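Local coordinates for protein glutathione S-transferase (Ceriporiopsis subvermispora, PDB 6J3E) that probably catalyses the conjugation of glutathione to electrophilic substrates, as a serine-type glutathione S-transferase of a white-rot fungus, at residues W20-W25 with V212-W217; T27-N32 with K249-P254; P129-A134 with I216-V221. All coordinates share one frame; numbering follows the deposited sequence.

Contact 1: residues W20-W25 with V212-W217; sequences WSPNTW and VGWVIW. With EDO (1,2-ethanediol), chain D.
Pro22, in the first turn of helix 22-34, wedges between two tryptophans of helix 206-222 and joins the thioredoxin-like N-terminal domain of the glutathione S-transferase fold to its helical C-terminal domain. This is the tight part of the contact. Pro22 CB sits over the face of the Trp214 indole, 3.6 Å from the centroid of its six-membered ring, while Pro22 CD lies 3.5 Å from the centroid of the five-membered ring of Trp217, almost on the ring normal; both are CH-pi contacts. CG of Trp217 is anti to its backbone N (chi1 175°), which lays the indole alongside the proline ring. Beyond it, the edge of Trp20 meets Trp217, with Trp20 CE3 3.5 Å from Trp217 NE1. Ile216 CG2 covers the five-membered ring of Trp25, 3.7 Å from Trp25 CG. The helix start is fixed by Ser21 at the N-cap, whose OG accepts from Thr24 N (3.1 Å, 172°). The looser side is at Asn23, partly exposed: its ND2 only brushes Trp214 CZ2 at 3.7 Å and gives a hydrogen bond to O2 of a 1,2-ethanediol, probably from the crystallisation liquor, at 3.2 Å. That diol also bonds Ser86 and Lys26, which like Asn23 are glutathione-binding residues. An alanine in place of Trp217 would remove the indole and would probably leave Pro22 and the edge of Trp20 poorly packed, loosening the domain junction. With no hydrogen bond between the segments, cohesion here rests on apolar and CH-pi packing, which is consistent with the Asn23 amide being left for glutathione, absent from this chain.

Contact 2: residues T27-N32 with K249-P254; sequences TRYTLN and KYEVVP
An inverse gamma turn centred on Glu251, in the C-terminal tail after helix 235-247, lies against helix 22-34 of the thioredoxin-like domain. Asn32 carries the contact. With CG beside its backbone N (chi1 -70°), the amide points into the turn, and ND2 gives two hydrogen bonds that lie close to the amide plane. One reaches Tyr250 O at 2.7 Å and is nearly straight (170°), though ND2 stands above the plane of that carbonyl; the other runs to Val252 O at 3.0 Å, along a lone pair. OD1 is taken by Tyr38 OH, so both ends of the amide are engaged and its rotation is fixed. Tyr250, next in buried surface, packs CB against Asn32 CB at 3.9 Å and brings ring atom CD1 to 3.5 Å from Asn32 O, while its ring meets Phe33 edge-to-face. Arg28 bends at chi3, setting its guanidinium face against Val253 CG1, 3.6 Å from CZ, and NH2 forms a salt bridge with Asp9. Tyr29 lies alongside Glu251, its CE1 3.8 Å from Glu251 CA. Glu251 OE1 is paired with Arg220; a water completes the join, accepting from Tyr29 OH at 2.9 Å and donating to Glu251 OE2 at 2.8 Å.

Contact 3: residues P129-A134 with I216-V221; sequences PIMLPA and IWVKRV
Two helices of the all-helical C-terminal domain of this glutathione S-transferase, 109-136 and 206-222, cross here at 52°, their local axes 10.6 Å apart at closest approach. No hydrogen bond links the segments, and Met131 supplies most of the surface buried from the first of them.

Its contact with the aromatic ring comes first. The methionine has CG beside its backbone N (chi1 -72°) and bends again at chi2 and chi3, so the chain folds back over Trp217 on the face opposite that of Pro22. Met131 CB presses on the outer rim of the six-membered ring, 3.3 Å from Trp217 CH2. Further along, Met131 CE lies over the face of the five-membered ring, 3.9 Å from its centroid and 13° off the normal, a CH-pi contact. Between them SD is 5.0 Å from the centroid of the six-membered ring, which makes this a Met-aromatic pair. Leu132 CD2 adds a lighter touch at the ring edge, 4.0 Å from Trp217 CH2.

Aliphatic packing follows. The same Met131 CE reaches on to Val221 CG1 at 3.7 Å, and SD passes Val218 CG2 at 4.0 Å, the two side chains crossing at about a right angle. One turn on, Ala134 CB meets Val221 CG1 at 3.5 Å; the CA atoms are nearer there than at Met131 and Val218, consistent with the small side chain.

Helix 109-136 is kinked within 129-134, where Pro129 and Pro133 have no N-H to give to the preceding turn. Ile130 packs on helix 169-189, and helix 206-222 also meets helix 22-34 of the N-terminal domain, through Ile216 on Trp25 and Tyr29 and through Arg220 on Trp25.

In the fold
Helix 206-222 is the common member of contacts 1 and 3, whose centres are about 9 Å apart, and helix 22-34 that of contacts 1 and 2, about 11 Å apart. Ile216 and Trp217 belong to both contacts 1 and 3. Contacts 2 and 3 lie about 19 Å apart between centres, yet Glu251 OE1 forms a salt bridge with Arg220 NH1 at 2.9 Å, and Arg220 NH2 lies 3.3 Å from Trp25 CZ2. Contact 1 contributes Asn23 to the glutathione site, about 5 Å from Ser86 between side chains. In contact 3, Leu132 comes within about 4 Å of the glutathione-binding Arg151, side chain to side chain.

Contact 1: residues W20-W25 with V212-W217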
loop_
_atom_site.group_PDB
_atom_site.type_symbol
_atom_site.label_atom_id
_atom_site.label_comp_id
_atom_site.label_asym_id
_atom_site.label_seq_id
_atom_site.Cartn_x
_atom_site.Cartn_y
_atom_site.Cartn_z
ATOM N N TRP A 20 7.353 13.346 -20.916
ATOM C CA TRP A 20 5.975 12.959 -20.623
ATOM C C TRP A 20 5.841 11.807 -19.635
ATOM O O TRP A 20 4.771 11.664 -19.040
ATOM C CB TRP A 20 5.267 12.553 -21.917
ATOM C CG TRP A 20 5.918 11.354 -22.473
ATOM C CD1 TRP A 20 6.971 11.321 -23.341
ATOM C CD2 TRP A 20 5.617 9.994 -22.151
ATOM N NE1 TRP A 20 7.324 10.021 -23.599
ATOM C CE2 TRP A 20 6.510 9.187 -22.877
ATOM C CE3 TRP A 20 4.663 9.379 -21.333
ATOM C CZ2 TRP A 20 6.488 7.802 -22.799
ATOM C CZ3 TRP A 20 4.646 8.007 -21.255
ATOM C CH2 TRP A 20 5.549 7.234 -21.983
ATOM N N SER A 21 6.858 10.970 -19.450
ATOM C CA SER A 21 6.672 9.678 -18.794
ATOM C C SER A 21 6.348 9.848 -17.315
ATOM O O SER A 21 6.915 10.718 -16.646
ATOM C CB SER A 21 7.924 8.814 -18.947
ATOM O OG SER A 21 7.944 7.770 -17.995
ATOM N N PRO A 22 5.463 9.017 -16.766
ATOM C CA PRO A 22 5.245 9.082 -15.320
ATOM C C PRO A 22 6.439 8.567 -14.543
ATOM O O PRO A 22 6.837 9.180 -13.539
ATOM C CB PRO A 22 3.985 8.219 -15.121
ATOM C CG PRO A 22 3.992 7.269 -16.258
ATOM C CD PRO A 22 4.623 7.991 -17.415
ATOM N N ASN A 23 7.038 7.461 -14.996
ATOM C CA ASN A 23 8.173 6.888 -14.283
ATOM C C ASN A 23 9.377 7.816 -14.321
ATOM O O ASN A 23 10.063 7.990 -13.307
ATOM C CB ASN A 23 8.530 5.523 -14.876
ATOM C CG ASN A 23 7.344 4.592 -14.920
ATOM O OD1 ASN A 23 6.650 4.507 -15.929
ATOM N ND2 ASN A 23 7.090 3.904 -13.821
ATOM N N THR A 24 9.663 8.424 -15.471
ATOM C CA THR A 24 10.852 9.270 -15.517
ATOM C C THR A 24 10.618 10.623 -14.853
ATOM O O THR A 24 11.565 11.222 -14.336
ATOM C CB THR A 24 11.331 9.472 -16.958
ATOM O OG1 THR A 24 10.369 10.241 -17.691
ATOM C CG2 THR A 24 11.536 8.121 -17.647
ATOM N N TRP A 25 9.388 11.124 -14.839
ATOM C CA TRP A 25 9.177 12.396 -14.166
ATOM C C TRP A 25 9.392 12.267 -12.665
ATOM O O TRP A 25 9.839 13.225 -12.017
ATOM C CB TRP A 25 7.788 12.933 -14.447
ATOM C CG TRP A 25 7.763 13.973 -15.500
ATOM C CD1 TRP A 25 7.300 13.835 -16.775
ATOM C CD2 TRP A 25 8.207 15.328 -15.377
ATOM N NE1 TRP A 25 7.433 15.023 -17.459
ATOM C CE2 TRP A 25 7.980 15.957 -16.620
ATOM C CE3 TRP A 25 8.779 16.071 -14.336
ATOM C CZ2 TRP A 25 8.303 17.290 -16.854
ATOM C CZ3 TRP A 25 9.101 17.402 -14.568
ATOM C CH2 TRP A 25 8.867 17.994 -15.822
ATOM N N VAL A 212 2.993 13.436 -7.959
ATOM C CA VAL A 212 3.047 14.451 -9.007
ATOM C C VAL A 212 3.674 13.871 -10.268
ATOM O O VAL A 212 3.386 14.328 -11.380
ATOM C CB VAL A 212 3.787 15.709 -8.511
ATOM C CG1 VAL A 212 2.965 16.402 -7.420
ATOM C CG2 VAL A 212 5.156 15.337 -7.996
ATOM N N GLY A 213 4.525 12.855 -10.125
ATOM C CA GLY A 213 5.017 12.167 -11.304
ATOM C C GLY A 213 3.883 11.650 -12.166
ATOM O O GLY A 213 3.815 11.925 -13.371
ATOM N N TRP A 214 2.960 10.909 -11.554
ATOM C CA TRP A 214 1.912 10.308 -12.356
ATOM C C TRP A 214 0.866 11.342 -12.747
ATOM O O TRP A 214 0.296 11.250 -13.838
ATOM C CB TRP A 214 1.295 9.121 -11.606
ATOM C CG TRP A 214 2.238 7.960 -11.518
ATOM C CD1 TRP A 214 3.265 7.798 -10.617
ATOM C CD2 TRP A 214 2.273 6.809 -12.373
ATOM N NE1 TRP A 214 3.934 6.621 -10.865
ATOM C CE2 TRP A 214 3.350 5.993 -11.936
ATOM C CE3 TRP A 214 1.512 6.388 -13.466
ATOM C CZ2 TRP A 214 3.674 4.779 -12.558
ATOM C CZ3 TRP A 214 1.833 5.185 -14.078
ATOM C CH2 TRP A 214 2.909 4.393 -13.623
ATOM N N VAL A 215 0.633 12.349 -11.901
ATOM C CA VAL A 215 -0.383 13.344 -12.220
ATOM C C VAL A 215 0.084 14.230 -13.363
ATOM O O VAL A 215 -0.699 14.553 -14.265
ATOM C CB VAL A 215 -0.760 14.164 -10.972
ATOM C CG1 VAL A 215 -1.662 15.333 -11.349
ATOM C CG2 VAL A 215 -1.471 13.285 -9.994
ATOM N N ILE A 216 1.367 14.607 -13.374
ATOM C CA ILE A 216 1.861 15.454 -14.461
ATOM C C ILE A 216 1.805 14.700 -15.785
ATOM O O ILE A 216 1.605 15.302 -16.849
ATOM C CB ILE A 216 3.276 15.994 -14.154
ATOM C CG1 ILE A 216 3.523 17.277 -14.932
ATOM C CG2 ILE A 216 4.377 14.995 -14.507
ATOM C CD1 ILE A 216 2.503 18.336 -14.662
ATOM N N TRP A 217 1.946 13.372 -15.736
ATOM C CA TRP A 217 1.739 12.537 -16.916
ATOM C C TRP A 217 0.325 12.695 -17.443
ATOM O O TRP A 217 0.105 12.859 -18.650
ATOM C CB TRP A 217 2.027 11.073 -16.556
ATOM C CG TRP A 217 1.750 10.036 -17.615
ATOM C CD1 TRP A 217 2.038 10.115 -18.957
ATOM C CD2 TRP A 217 1.130 8.757 -17.415
ATOM N NE1 TRP A 217 1.656 8.961 -19.586
ATOM C CE2 TRP A 217 1.095 8.111 -18.669
ATOM C CE3 TRP A 217 0.619 8.087 -16.292
ATOM C CZ2 TRP A 217 0.568 6.834 -18.833
ATOM C CZ3 TRP A 217 0.086 6.826 -16.458
ATOM C CH2 TRP A 217 0.072 6.206 -17.719
HETATM C C1 EDO D . 10.933 2.348 -13.229
HETATM O O1 EDO D . 9.951 1.770 -14.104
HETATM C C2 EDO D . 10.252 2.808 -11.949
HETATM O O2 EDO D . 9.771 4.139 -12.134
#

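Contact 2: residues T27-N32 with K249-P254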
loop_
_atom_site.group_PDB
_atom_site.type_symbol
_atom_site.label_atom_id
_atom_site.label_comp_id
_atom_site.label_asym_id
_atom_site.label_seq_id
_atom_site.Cartn_x
_atom_site.Cartn_y
_atom_site.Cartn_z
ATOM N N THR A 27 11.766 10.683 -11.388
ATOM C CA THR A 27 13.205 10.905 -11.241
ATOM C C THR A 27 13.613 12.313 -11.672
ATOM O O THR A 27 14.513 12.910 -11.066
ATOM C CB THR A 27 13.972 9.829 -12.014
ATOM O OG1 THR A 27 13.818 8.586 -11.323
ATOM C CG2 THR A 27 15.468 10.147 -12.114
ATOM N N ARG A 28 12.956 12.872 -12.692
ATOM C CA ARG A 28 13.214 14.263 -13.044
ATOM C C ARG A 28 12.841 15.186 -11.887
ATOM O O ARG A 28 13.644 16.028 -11.463
ATOM C CB ARG A 28 12.453 14.645 -14.319
ATOM C CG ARG A 28 12.757 16.061 -14.813
ATOM C CD ARG A 28 12.075 16.401 -16.140
ATOM N NE ARG A 28 12.542 15.577 -17.250
ATOM C CZ ARG A 28 13.667 15.788 -17.935
ATOM N NH1 ARG A 28 14.474 16.796 -17.628
ATOM N NH2 ARG A 28 13.988 14.981 -18.938
ATOM N N TYR A 29 11.624 15.036 -11.356
ATOM C CA TYR A 29 11.238 15.803 -10.177
ATOM C C TYR A 29 12.290 15.676 -9.081
ATOM O O TYR A 29 12.717 16.681 -8.497
ATOM C CB TYR A 29 9.870 15.335 -9.664
ATOM C CG TYR A 29 8.658 16.065 -10.228
ATOM C CD1 TYR A 29 8.618 17.457 -10.292
ATOM C CD2 TYR A 29 7.543 15.363 -10.661
ATOM C CE1 TYR A 29 7.502 18.126 -10.784
ATOM C CE2 TYR A 29 6.430 16.019 -11.155
ATOM C CZ TYR A 29 6.407 17.400 -11.217
ATOM O OH TYR A 29 5.284 18.047 -11.721
ATOM N N THR A 30 12.758 14.449 -8.821
ATOM C CA THR A 30 13.701 14.234 -7.724
ATOM C C THR A 30 15.027 14.960 -7.972
ATOM O O THR A 30 15.564 15.608 -7.059
ATOM C CB THR A 30 13.910 12.729 -7.501
ATOM O OG1 THR A 30 12.634 12.093 -7.329
ATOM C CG2 THR A 30 14.729 12.477 -6.240
ATOM N N LEU A 31 15.554 14.899 -9.205
ATOM C CA LEU A 31 16.801 15.607 -9.505
ATOM C C LEU A 31 16.619 17.126 -9.462
ATOM O O LEU A 31 17.538 17.844 -9.058
ATOM C CB LEU A 31 17.339 15.165 -10.866
ATOM C CG LEU A 31 17.860 13.730 -10.985
ATOM C CD1 LEU A 31 17.916 13.338 -12.441
ATOM C CD2 LEU A 31 19.236 13.582 -10.365
ATOM N N ASN A 32 15.440 17.628 -9.854
ATOM C CA ASN A 32 15.162 19.063 -9.772
ATOM C C ASN A 32 15.019 19.519 -8.321
ATOM O O ASN A 32 15.530 20.578 -7.944
ATOM C CB ASN A 32 13.899 19.401 -10.571
ATOM C CG ASN A 32 14.098 19.265 -12.080
ATOM O OD1 ASN A 32 15.217 19.037 -12.557
ATOM N ND2 ASN A 32 13.018 19.425 -12.839
ATOM N N LYS A 249 7.731 24.860 -9.620
ATOM C CA LYS A 249 9.110 25.327 -9.715
ATOM C C LYS A 249 10.096 24.191 -9.988
ATOM O O LYS A 249 11.272 24.457 -10.273
ATOM C CB LYS A 249 9.495 26.066 -8.430
ATOM C CG LYS A 249 9.815 25.156 -7.252
ATOM C CD LYS A 249 9.655 25.832 -5.870
ATOM C CE LYS A 249 8.226 25.702 -5.341
ATOM N NZ LYS A 249 8.144 25.944 -3.874
ATOM N N TYR A 250 9.646 22.941 -9.917
ATOM C CA TYR A 250 10.465 21.801 -10.280
ATOM C C TYR A 250 9.946 21.064 -11.509
ATOM O O TYR A 250 10.576 20.092 -11.937
ATOM C CB TYR A 250 10.561 20.837 -9.097
ATOM C CG TYR A 250 10.986 21.482 -7.793
ATOM C CD1 TYR A 250 12.318 21.813 -7.549
ATOM C CD2 TYR A 250 10.053 21.735 -6.791
ATOM C CE1 TYR A 250 12.694 22.396 -6.346
ATOM C CE2 TYR A 250 10.425 22.307 -5.594
ATOM C CZ TYR A 250 11.739 22.643 -5.377
ATOM O OH TYR A 250 12.088 23.207 -4.175
ATOM N N GLU A 251 8.815 21.496 -12.082
ATOM C CA GLU A 251 8.266 20.903 -13.303
ATOM C C GLU A 251 8.960 21.532 -14.513
ATOM O O GLU A 251 8.405 22.370 -15.227
ATOM C CB GLU A 251 6.753 21.103 -13.358
ATOM C CG GLU A 251 6.098 20.650 -14.671
ATOM C CD GLU A 251 4.624 20.964 -14.752
ATOM O OE1 GLU A 251 4.050 20.858 -15.862
ATOM O OE2 GLU A 251 4.020 21.302 -13.716
ATOM N N VAL A 252 10.216 21.132 -14.725
ATOM C CA VAL A 252 11.056 21.773 -15.739
ATOM C C VAL A 252 11.967 20.737 -16.389
ATOM O O VAL A 252 12.450 19.810 -15.734
ATOM C CB VAL A 252 11.901 22.931 -15.144
ATOM C CG1 VAL A 252 11.057 23.895 -14.312
ATOM C CG2 VAL A 252 13.006 22.385 -14.296
ATOM N N VAL A 253 12.195 20.900 -17.690
ATOM C CA VAL A 253 13.249 20.183 -18.404
ATOM C C VAL A 253 14.431 21.142 -18.550
ATOM O O VAL A 253 14.337 22.107 -19.322
ATOM C CB VAL A 253 12.770 19.676 -19.767
ATOM C CG1 VAL A 253 11.895 18.452 -19.584
ATOM C CG2 VAL A 253 12.011 20.757 -20.477
ATOM N N PRO A 254 15.536 20.922 -17.840
ATOM C CA PRO A 254 16.494 22.010 -17.601
ATOM C C PRO A 254 17.256 22.581 -18.787
ATOM O O PRO A 254 18.252 23.270 -18.538
ATOM C CB PRO A 254 17.473 21.373 -16.605
ATOM C CG PRO A 254 16.636 20.473 -15.836
ATOM C CD PRO A 254 15.719 19.843 -16.858
HETATM O O HOH W 1 4.521 20.730 -11.057
#

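Contact 3: residues P129-A134 with I216-V221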
loop_
_atom_site.group_PDB
_atom_site.type_symbol
_atom_site.label_atom_id
_atom_site.label_comp_id
_atom_site.label_asym_id
_atom_site.label_seq_id
_atom_site.Cartn_x
_atom_site.Cartn_y
_atom_site.Cartn_z
ATOM N N PRO A 129 -6.040 1.952 -18.773
ATOM C CA PRO A 129 -6.918 1.876 -19.954
ATOM C C PRO A 129 -7.133 3.208 -20.650
ATOM O O PRO A 129 -7.374 3.219 -21.865
ATOM C CB PRO A 129 -8.229 1.300 -19.396
ATOM C CG PRO A 129 -8.148 1.409 -17.981
ATOM C CD PRO A 129 -6.711 1.412 -17.581
ATOM N N ILE A 130 -7.020 4.323 -19.937
ATOM C CA ILE A 130 -7.147 5.636 -20.558
ATOM C C ILE A 130 -5.797 6.187 -20.969
ATOM O O ILE A 130 -5.663 6.786 -22.041
ATOM C CB ILE A 130 -7.873 6.597 -19.601
ATOM C CG1 ILE A 130 -9.378 6.290 -19.600
ATOM C CG2 ILE A 130 -7.564 8.063 -19.964
ATOM C CD1 ILE A 130 -10.113 6.819 -18.404
ATOM N N MET A 131 -4.777 5.970 -20.144
ATOM C CA MET A 131 -3.533 6.697 -20.324
ATOM C C MET A 131 -2.567 6.022 -21.298
ATOM O O MET A 131 -1.865 6.715 -22.035
ATOM C CB MET A 131 -2.861 6.906 -18.965
ATOM C CG MET A 131 -3.565 7.921 -18.067
ATOM S SD MET A 131 -3.825 9.515 -18.892
ATOM C CE MET A 131 -2.137 9.930 -19.406
ATOM N N LEU A 132 -2.509 4.695 -21.337
ATOM C CA LEU A 132 -1.593 4.049 -22.277
ATOM C C LEU A 132 -1.957 4.335 -23.729
ATOM O O LEU A 132 -1.047 4.651 -24.517
ATOM C CB LEU A 132 -1.522 2.544 -22.002
ATOM C CG LEU A 132 -1.011 2.108 -20.629
ATOM C CD1 LEU A 132 -0.583 0.648 -20.630
ATOM C CD2 LEU A 132 0.107 2.996 -20.153
ATOM N N PRO A 133 -3.224 4.252 -24.158
ATOM C CA PRO A 133 -3.533 4.687 -25.527
ATOM C C PRO A 133 -3.204 6.148 -25.753
ATOM O O PRO A 133 -2.655 6.509 -26.799
ATOM C CB PRO A 133 -5.038 4.421 -25.648
ATOM C CG PRO A 133 -5.323 3.397 -24.612
ATOM C CD PRO A 133 -4.412 3.708 -23.482
ATOM N N ALA A 134 -3.530 7.008 -24.794
ATOM C CA ALA A 134 -3.171 8.409 -24.939
ATOM C C ALA A 134 -1.665 8.579 -25.132
ATOM O O ALA A 134 -1.232 9.377 -25.972
ATOM C CB ALA A 134 -3.658 9.201 -23.726
ATOM N N ILE A 216 1.367 14.607 -13.374
ATOM C CA ILE A 216 1.861 15.454 -14.461
ATOM C C ILE A 216 1.805 14.700 -15.785
ATOM O O ILE A 216 1.605 15.302 -16.849
ATOM C CB ILE A 216 3.276 15.994 -14.154
ATOM C CG1 ILE A 216 3.523 17.277 -14.932
ATOM C CG2 ILE A 216 4.377 14.995 -14.507
ATOM C CD1 ILE A 216 2.503 18.336 -14.662
ATOM N N TRP A 217 1.946 13.372 -15.736
ATOM C CA TRP A 217 1.739 12.537 -16.916
ATOM C C TRP A 217 0.325 12.695 -17.443
ATOM O O TRP A 217 0.105 12.859 -18.650
ATOM C CB TRP A 217 2.027 11.073 -16.556
ATOM C CG TRP A 217 1.750 10.036 -17.615
ATOM C CD1 TRP A 217 2.038 10.115 -18.957
ATOM C CD2 TRP A 217 1.130 8.757 -17.415
ATOM N NE1 TRP A 217 1.656 8.961 -19.586
ATOM C CE2 TRP A 217 1.095 8.111 -18.669
ATOM C CE3 TRP A 217 0.619 8.087 -16.292
ATOM C CZ2 TRP A 217 0.568 6.834 -18.833
ATOM C CZ3 TRP A 217 0.086 6.826 -16.458
ATOM C CH2 TRP A 217 0.072 6.206 -17.719
ATOM N N VAL A 218 -0.657 12.626 -16.544
ATOM C CA VAL A 218 -2.049 12.779 -16.954
ATOM C C VAL A 218 -2.274 14.166 -17.521
ATOM O O VAL A 218 -2.972 14.338 -18.528
ATOM C CB VAL A 218 -2.977 12.497 -15.761
ATOM C CG1 VAL A 218 -4.411 12.847 -16.107
ATOM C CG2 VAL A 218 -2.858 11.045 -15.337
ATOM N N LYS A 219 -1.674 15.178 -16.887
ATOM C CA LYS A 219 -1.914 16.551 -17.306
ATOM C C LYS A 219 -1.288 16.814 -18.660
ATOM O O LYS A 219 -1.927 17.400 -19.542
ATOM C CB LYS A 219 -1.370 17.539 -16.275
ATOM C CG LYS A 219 -1.554 19.004 -16.677
ATOM C CD LYS A 219 -0.973 19.968 -15.632
ATOM C CE LYS A 219 -1.310 21.421 -15.941
ATOM N NZ LYS A 219 -0.874 22.345 -14.870
ATOM N N ARG A 220 -0.046 16.372 -18.857
ATOM C CA ARG A 220 0.632 16.718 -20.099
ATOM C C ARG A 220 0.129 15.873 -21.260
ATOM O O ARG A 220 -0.070 16.398 -22.364
ATOM C CB ARG A 220 2.137 16.603 -19.912
ATOM C CG ARG A 220 2.674 17.794 -19.157
ATOM C CD ARG A 220 3.901 17.462 -18.338
ATOM N NE ARG A 220 5.127 17.735 -19.065
ATOM C CZ ARG A 220 5.976 18.709 -18.768
ATOM N NH1 ARG A 220 5.750 19.513 -17.734
ATOM N NH2 ARG A 220 7.060 18.855 -19.508
ATOM N N VAL A 221 -0.147 14.588 -21.022
ATOM C CA VAL A 221 -0.522 13.697 -22.116
ATOM C C VAL A 221 -1.972 13.907 -22.522
ATOM O O VAL A 221 -2.272 14.046 -23.711
ATOM C CB VAL A 221 -0.238 12.232 -21.747
ATOM C CG1 VAL A 221 -0.973 11.281 -22.697
ATOM C CG2 VAL A 221 1.261 11.979 -21.797
#